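Local structure of effector protein B, substrate of the Dot/Icm secretion system (Legionella drancourtii, 4JVS) at residues A[22-28]-A[52-58]; A[32-37]-A[63-67]. The protein probably acts as a GTPase-activating protein on the small GTPase Rab1, with the GAP domain of this longer secreted effector bound to Rab1-GDP and aluminium fluoride. All blocks are in the same frame, centred on the assembly; numbering follows the deposited sequence.

Contact 1 of 2, residues A[22-28]-A[52-58]; sequences TPPLLQM and SVRTEEV
A single parallel beta bridge joins two extended loops flanking helix 34-45 of the GAP domain's N-terminal subdomain. L25 pairs with R54 (CA-CA 4.8 Å): R54 N donates to P24 O (3.1 Å) and L26 N to R54 O (3.3 Å). P23 faces V53 before the bridge; after it, a type I turn from T55 to V58, closed by a weak V58 N to T55 O bond (3.3 Å), bends the second loop. L26 (mt) points its CA-CB bond toward 52-58: its CG lies 3.6 Å from V53 CG2 (V53 in p), its CB 3.7 Å from V58 CG2 (V58 in t) and its CD1 3.9 Å from T55 CG2. W41 and L174 extend this apolar patch. R54, with chi1 to chi3 in m, t, m, lays its guanidinium along the first loop, one face covered by L25 CB and P24 C. L25 is tp, its CD2 3.9 Å from E57 OE1. At the guanidinium edge, R54 NH1 reaches to 2.6 Å from P23 O.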
loop_
_atom_site.group_PDB
_atom_site.type_symbol
_atom_site.label_atom_id
_atom_site.label_comp_id
_atom_site.label_asym_id
_atom_site.label_seq_id
_atom_site.Cartn_x
_atom_site.Cartn_y
_atom_site.Cartn_z
ATOM N N THR A 22 -9.639 4.412 -35.063
ATOM C CA THR A 22 -8.328 4.885 -34.627
ATOM C C THR A 22 -8.225 5.129 -33.116
ATOM O O THR A 22 -8.911 6.003 -32.578
ATOM C CB THR A 22 -7.914 6.156 -35.393
ATOM O OG1 THR A 22 -7.580 5.801 -36.742
ATOM C CG2 THR A 22 -6.708 6.814 -34.731
ATOM N N PRO A 23 -7.361 4.351 -32.434
ATOM C CA PRO A 23 -7.084 4.496 -31.000
ATOM C C PRO A 23 -6.484 5.860 -30.693
ATOM O O PRO A 23 -5.501 6.244 -31.324
ATOM C CB PRO A 23 -6.052 3.395 -30.727
ATOM C CG PRO A 23 -5.459 3.071 -32.054
ATOM C CD PRO A 23 -6.588 3.245 -33.025
ATOM N N PRO A 24 -7.083 6.595 -29.745
ATOM C CA PRO A 24 -6.622 7.930 -29.366
ATOM C C PRO A 24 -5.338 7.877 -28.553
ATOM O O PRO A 24 -5.076 6.866 -27.907
ATOM C CB PRO A 24 -7.766 8.454 -28.502
ATOM C CG PRO A 24 -8.436 7.262 -27.999
ATOM C CD PRO A 24 -8.332 6.232 -29.062
ATOM N N LEU A 25 -4.564 8.960 -28.583
ATOM C CA LEU A 25 -3.273 9.029 -27.907
ATOM C C LEU A 25 -3.365 9.841 -26.622
ATOM O O LEU A 25 -3.620 11.045 -26.657
ATOM C CB LEU A 25 -2.249 9.688 -28.832
ATOM C CG LEU A 25 -0.801 9.861 -28.376
ATOM C CD1 LEU A 25 -0.016 8.591 -28.604
ATOM C CD2 LEU A 25 -0.180 10.992 -29.139
ATOM N N LEU A 26 -3.160 9.188 -25.487
ATOM C CA LEU A 26 -3.149 9.902 -24.220
ATOM C C LEU A 26 -1.904 10.765 -24.127
ATOM O O LEU A 26 -0.783 10.266 -24.250
ATOM C CB LEU A 26 -3.189 8.929 -23.049
ATOM C CG LEU A 26 -4.332 7.925 -23.065
ATOM C CD1 LEU A 26 -4.231 7.059 -21.838
ATOM C CD2 LEU A 26 -5.684 8.628 -23.147
ATOM N N GLN A 27 -2.108 12.058 -23.906
ATOM C CA GLN A 27 -1.005 13.004 -23.805
ATOM C C GLN A 27 -1.050 13.805 -22.512
ATOM O O GLN A 27 -2.132 14.093 -21.988
ATOM C CB GLN A 27 -0.996 13.950 -25.007
ATOM C CG GLN A 27 -0.145 13.457 -26.166
ATOM C CD GLN A 27 0.024 14.503 -27.243
ATOM O OE1 GLN A 27 -0.961 14.997 -27.804
ATOM N NE2 GLN A 27 1.274 14.856 -27.538
ATOM N N MET A 28 0.104 14.200 -22.006
ATOM C CA MET A 28 0.150 14.921 -20.760
ATOM C C MET A 28 0.441 16.375 -20.953
ATOM O O MET A 28 1.366 16.759 -21.611
ATOM C CB MET A 28 1.149 14.317 -19.835
ATOM C CG MET A 28 0.800 12.917 -19.445
ATOM S SD MET A 28 1.668 12.464 -17.981
ATOM C CE MET A 28 1.415 13.878 -16.947
ATOM N N SER A 52 -9.241 0.530 -28.385
ATOM C CA SER A 52 -7.937 0.447 -27.726
ATOM C C SER A 52 -7.441 1.858 -27.378
ATOM O O SER A 52 -8.212 2.817 -27.462
ATOM C CB SER A 52 -6.923 -0.331 -28.575
ATOM O OG SER A 52 -6.135 0.534 -29.376
ATOM N N VAL A 53 -6.172 1.981 -26.982
ATOM C CA VAL A 53 -5.606 3.267 -26.549
ATOM C C VAL A 53 -4.071 3.255 -26.602
ATOM O O VAL A 53 -3.454 2.220 -26.389
ATOM C CB VAL A 53 -6.095 3.635 -25.117
ATOM C CG1 VAL A 53 -5.659 2.577 -24.104
ATOM C CG2 VAL A 53 -5.611 5.021 -24.700
ATOM N N ARG A 54 -3.460 4.402 -26.884
ATOM C CA ARG A 54 -2.003 4.502 -26.975
ATOM C C ARG A 54 -1.374 5.234 -25.780
ATOM O O ARG A 54 -1.350 6.470 -25.727
ATOM C CB ARG A 54 -1.583 5.181 -28.287
ATOM C CG ARG A 54 -2.417 4.770 -29.493
ATOM C CD ARG A 54 -1.720 5.065 -30.811
ATOM N NE ARG A 54 -1.298 6.459 -30.966
ATOM C CZ ARG A 54 -2.017 7.405 -31.568
ATOM N NH1 ARG A 54 -3.213 7.119 -32.055
ATOM N NH2 ARG A 54 -1.542 8.636 -31.685
ATOM N N THR A 55 -0.837 4.455 -24.842
ATOM C CA THR A 55 -0.262 4.991 -23.619
ATOM C C THR A 55 1.244 5.145 -23.724
ATOM O O THR A 55 1.935 5.281 -22.712
ATOM C CB THR A 55 -0.540 4.055 -22.447
ATOM O OG1 THR A 55 0.082 2.790 -22.697
ATOM C CG2 THR A 55 -2.031 3.847 -22.274
ATOM N N GLU A 56 1.749 5.125 -24.952
ATOM C CA GLU A 56 3.190 5.164 -25.214
ATOM C C GLU A 56 3.831 6.486 -24.776
ATOM O O GLU A 56 4.966 6.509 -24.306
ATOM C CB GLU A 56 3.463 4.916 -26.706
ATOM C CG GLU A 56 2.262 4.344 -27.497
ATOM C CD GLU A 56 1.920 2.897 -27.123
ATOM O OE1 GLU A 56 0.734 2.509 -27.237
ATOM O OE2 GLU A 56 2.838 2.146 -26.717
ATOM N N GLU A 57 3.100 7.586 -24.924
ATOM C CA GLU A 57 3.652 8.903 -24.619
ATOM C C GLU A 57 3.334 9.378 -23.198
ATOM O O GLU A 57 3.603 10.534 -22.838
ATOM C CB GLU A 57 3.215 9.926 -25.670
ATOM C CG GLU A 57 3.629 9.517 -27.074
ATOM C CD GLU A 57 3.640 10.670 -28.059
ATOM O OE1 GLU A 57 3.645 10.390 -29.281
ATOM O OE2 GLU A 57 3.647 11.842 -27.610
ATOM N N VAL A 58 2.781 8.471 -22.397
ATOM C CA VAL A 58 2.486 8.753 -21.000
ATOM C C VAL A 58 3.728 8.493 -20.135
ATOM O O VAL A 58 4.283 7.398 -20.139
ATOM C CB VAL A 58 1.264 7.922 -20.498
ATOM C CG1 VAL A 58 0.975 8.187 -19.027
ATOM C CG2 VAL A 58 0.033 8.238 -21.325
#

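Contact 2 of 2, residues A[32-37]-A[63-67]; sequences QPFPEL and LAKCF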
loop_
_atom_site.group_PDB
_atom_site.type_symbol
_atom_site.label_atom_id
_atom_site.label_comp_id
_atom_site.label_asym_id
_atom_site.label_seq_id
_atom_site.Cartn_x
_atom_site.Cartn_y
_atom_site.Cartn_z
ATOM N N GLN A 32 -1.316 21.261 -17.086
ATOM C CA GLN A 32 -2.649 21.007 -16.581
ATOM C C GLN A 32 -2.689 20.011 -15.447
ATOM O O GLN A 32 -1.950 19.057 -15.421
ATOM C CB GLN A 32 -3.577 20.578 -17.709
ATOM C CG GLN A 32 -3.353 21.352 -18.997
ATOM C CD GLN A 32 -4.354 22.456 -19.263
ATOM O OE1 GLN A 32 -4.924 23.044 -18.352
ATOM N NE2 GLN A 32 -4.554 22.752 -20.525
ATOM N N PRO A 33 -3.601 20.257 -14.531
ATOM C CA PRO A 33 -3.785 19.499 -13.317
ATOM C C PRO A 33 -4.369 18.151 -13.571
ATOM O O PRO A 33 -4.922 17.936 -14.595
ATOM C CB PRO A 33 -4.812 20.322 -12.581
ATOM C CG PRO A 33 -4.611 21.676 -13.058
ATOM C CD PRO A 33 -4.327 21.517 -14.492
ATOM N N PHE A 34 -4.226 17.250 -12.621
ATOM C CA PHE A 34 -4.760 15.896 -12.746
ATOM C C PHE A 34 -6.254 15.817 -13.151
ATOM O O PHE A 34 -6.594 15.049 -14.045
ATOM C CB PHE A 34 -4.469 15.105 -11.458
ATOM C CG PHE A 34 -4.664 13.619 -11.591
ATOM C CD1 PHE A 34 -3.650 12.808 -12.086
ATOM C CD2 PHE A 34 -5.856 13.034 -11.210
ATOM C CE1 PHE A 34 -3.829 11.440 -12.200
ATOM C CE2 PHE A 34 -6.042 11.672 -11.326
ATOM C CZ PHE A 34 -5.023 10.871 -11.820
ATOM N N PRO A 35 -7.119 16.590 -12.545
ATOM C CA PRO A 35 -8.515 16.511 -12.899
ATOM C C PRO A 35 -8.809 16.884 -14.330
ATOM O O PRO A 35 -9.613 16.254 -14.956
ATOM C CB PRO A 35 -9.129 17.534 -11.984
ATOM C CG PRO A 35 -8.268 17.530 -10.832
ATOM C CD PRO A 35 -6.930 17.490 -11.415
ATOM N N GLU A 36 -8.192 17.921 -14.838
ATOM C CA GLU A 36 -8.353 18.285 -16.226
ATOM C C GLU A 36 -7.792 17.264 -17.165
ATOM O O GLU A 36 -8.300 17.045 -18.226
ATOM C CB GLU A 36 -7.753 19.637 -16.487
ATOM C CG GLU A 36 -8.668 20.729 -16.019
ATOM C CD GLU A 36 -10.088 20.486 -16.421
ATOM O OE1 GLU A 36 -10.957 20.553 -15.550
ATOM O OE2 GLU A 36 -10.323 20.237 -17.613
ATOM N N LEU A 37 -6.693 16.679 -16.776
ATOM C CA LEU A 37 -6.108 15.655 -17.552
ATOM C C LEU A 37 -7.050 14.485 -17.676
ATOM O O LEU A 37 -7.277 13.994 -18.734
ATOM C CB LEU A 37 -4.861 15.230 -16.824
ATOM C CG LEU A 37 -3.880 14.258 -17.408
ATOM C CD1 LEU A 37 -3.498 14.716 -18.779
ATOM C CD2 LEU A 37 -2.671 14.223 -16.531
ATOM N N LEU A 63 2.974 11.445 -14.277
ATOM C CA LEU A 63 1.570 11.257 -13.969
ATOM C C LEU A 63 1.418 11.170 -12.460
ATOM O O LEU A 63 0.471 11.717 -11.893
ATOM C CB LEU A 63 1.035 9.989 -14.623
ATOM C CG LEU A 63 -0.376 10.051 -15.225
ATOM C CD1 LEU A 63 -0.960 8.658 -15.381
ATOM C CD2 LEU A 63 -1.274 10.906 -14.392
ATOM N N ALA A 64 2.361 10.487 -11.814
ATOM C CA ALA A 64 2.342 10.368 -10.362
ATOM C C ALA A 64 2.570 11.712 -9.649
ATOM O O ALA A 64 1.841 12.034 -8.710
ATOM C CB ALA A 64 3.336 9.317 -9.893
ATOM N N LYS A 65 3.555 12.499 -10.082
ATOM C CA LYS A 65 3.723 13.847 -9.518
ATOM C C LYS A 65 2.434 14.645 -9.669
ATOM O O LYS A 65 1.989 15.319 -8.745
ATOM C CB LYS A 65 4.884 14.607 -10.170
ATOM C CG LYS A 65 6.245 13.912 -10.021
ATOM C CD LYS A 65 7.223 14.270 -11.160
ATOM C CE LYS A 65 8.518 13.436 -11.102
ATOM N NZ LYS A 65 9.378 13.722 -9.899
ATOM N N CYS A 66 1.827 14.529 -10.839
ATOM C CA CYS A 66 0.616 15.259 -11.180
ATOM C C CYS A 66 -0.546 14.890 -10.252
ATOM O O CYS A 66 -1.269 15.760 -9.754
ATOM C CB CYS A 66 0.261 14.972 -12.641
ATOM S SG CYS A 66 -1.094 15.931 -13.327
ATOM N N PHE A 67 -0.723 13.597 -10.012
ATOM C CA PHE A 67 -1.749 13.155 -9.079
ATOM C C PHE A 67 -1.402 13.554 -7.641
ATOM O O PHE A 67 -2.267 13.982 -6.869
ATOM C CB PHE A 67 -1.955 11.644 -9.165
ATOM C CG PHE A 67 -2.670 11.081 -7.984
ATOM C CD1 PHE A 67 -4.033 11.252 -7.848
ATOM C CD2 PHE A 67 -1.977 10.393 -6.999
ATOM C CE1 PHE A 67 -4.694 10.746 -6.763
ATOM C CE2 PHE A 67 -2.630 9.882 -5.918
ATOM C CZ PHE A 67 -3.995 10.059 -5.795
#
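Q32 and P33 approach helix 60-80, within the N-terminal subdomain of the GAP domain, through their backbones, Q32 O lying 3.9 Å and P33 C 4.0 Å from C66 SG. P33 takes the N-cap position, and its O accepts from L37 N (3.1 Å) in the first turn of helix 34-45. F34 is the main wedge, its t rotamer sending the ring against helix 60-80. F67 CB sits over one ring face, a CH-pi contact 3.9 Å from the centroid, and the F67 ring turns its edge to the F34 face (centroids 5.3 Å apart, planes at 66°). L63 CD2 meets the F34 ring edge at CE1 (3.4 Å), while C66 SG comes 3.9 Å from F34 CB. F202 adds another edge-to-face partner to F34. One turn on, L37 CD2 touches C66 SG (4.0 Å) and L63 CD2 (4.2 Å); with F34 by F67 and L37 by L63, the segments run roughly antiparallel. No hydrogen bond crosses between them, so shape and apolar burial, centred on one aromatic ring, hold this helix-helix junction.

Overall arrangement
From the N terminus, 22-28 runs into helix 34-45, whose N-terminal end, with the two residues before it, supplies the first half of contact 2; the chain then returns through 52-58, closing a 23-residue loop at contact 1, and enters helix 60-80, where 63-67 closes contact 2 across 25 residues. The segments alternate, so the two closures cross rather than nest. Their centres lie about 16 Å apart and they touch: M28 CE is 3.9 Å from L63 N and 4.1 Å from L37 CD2, and V58 CG1 is 4.2 Å from L63 CD1. Together they tie the N-terminal lead-in and both helices into one layer packed against helix 156-177.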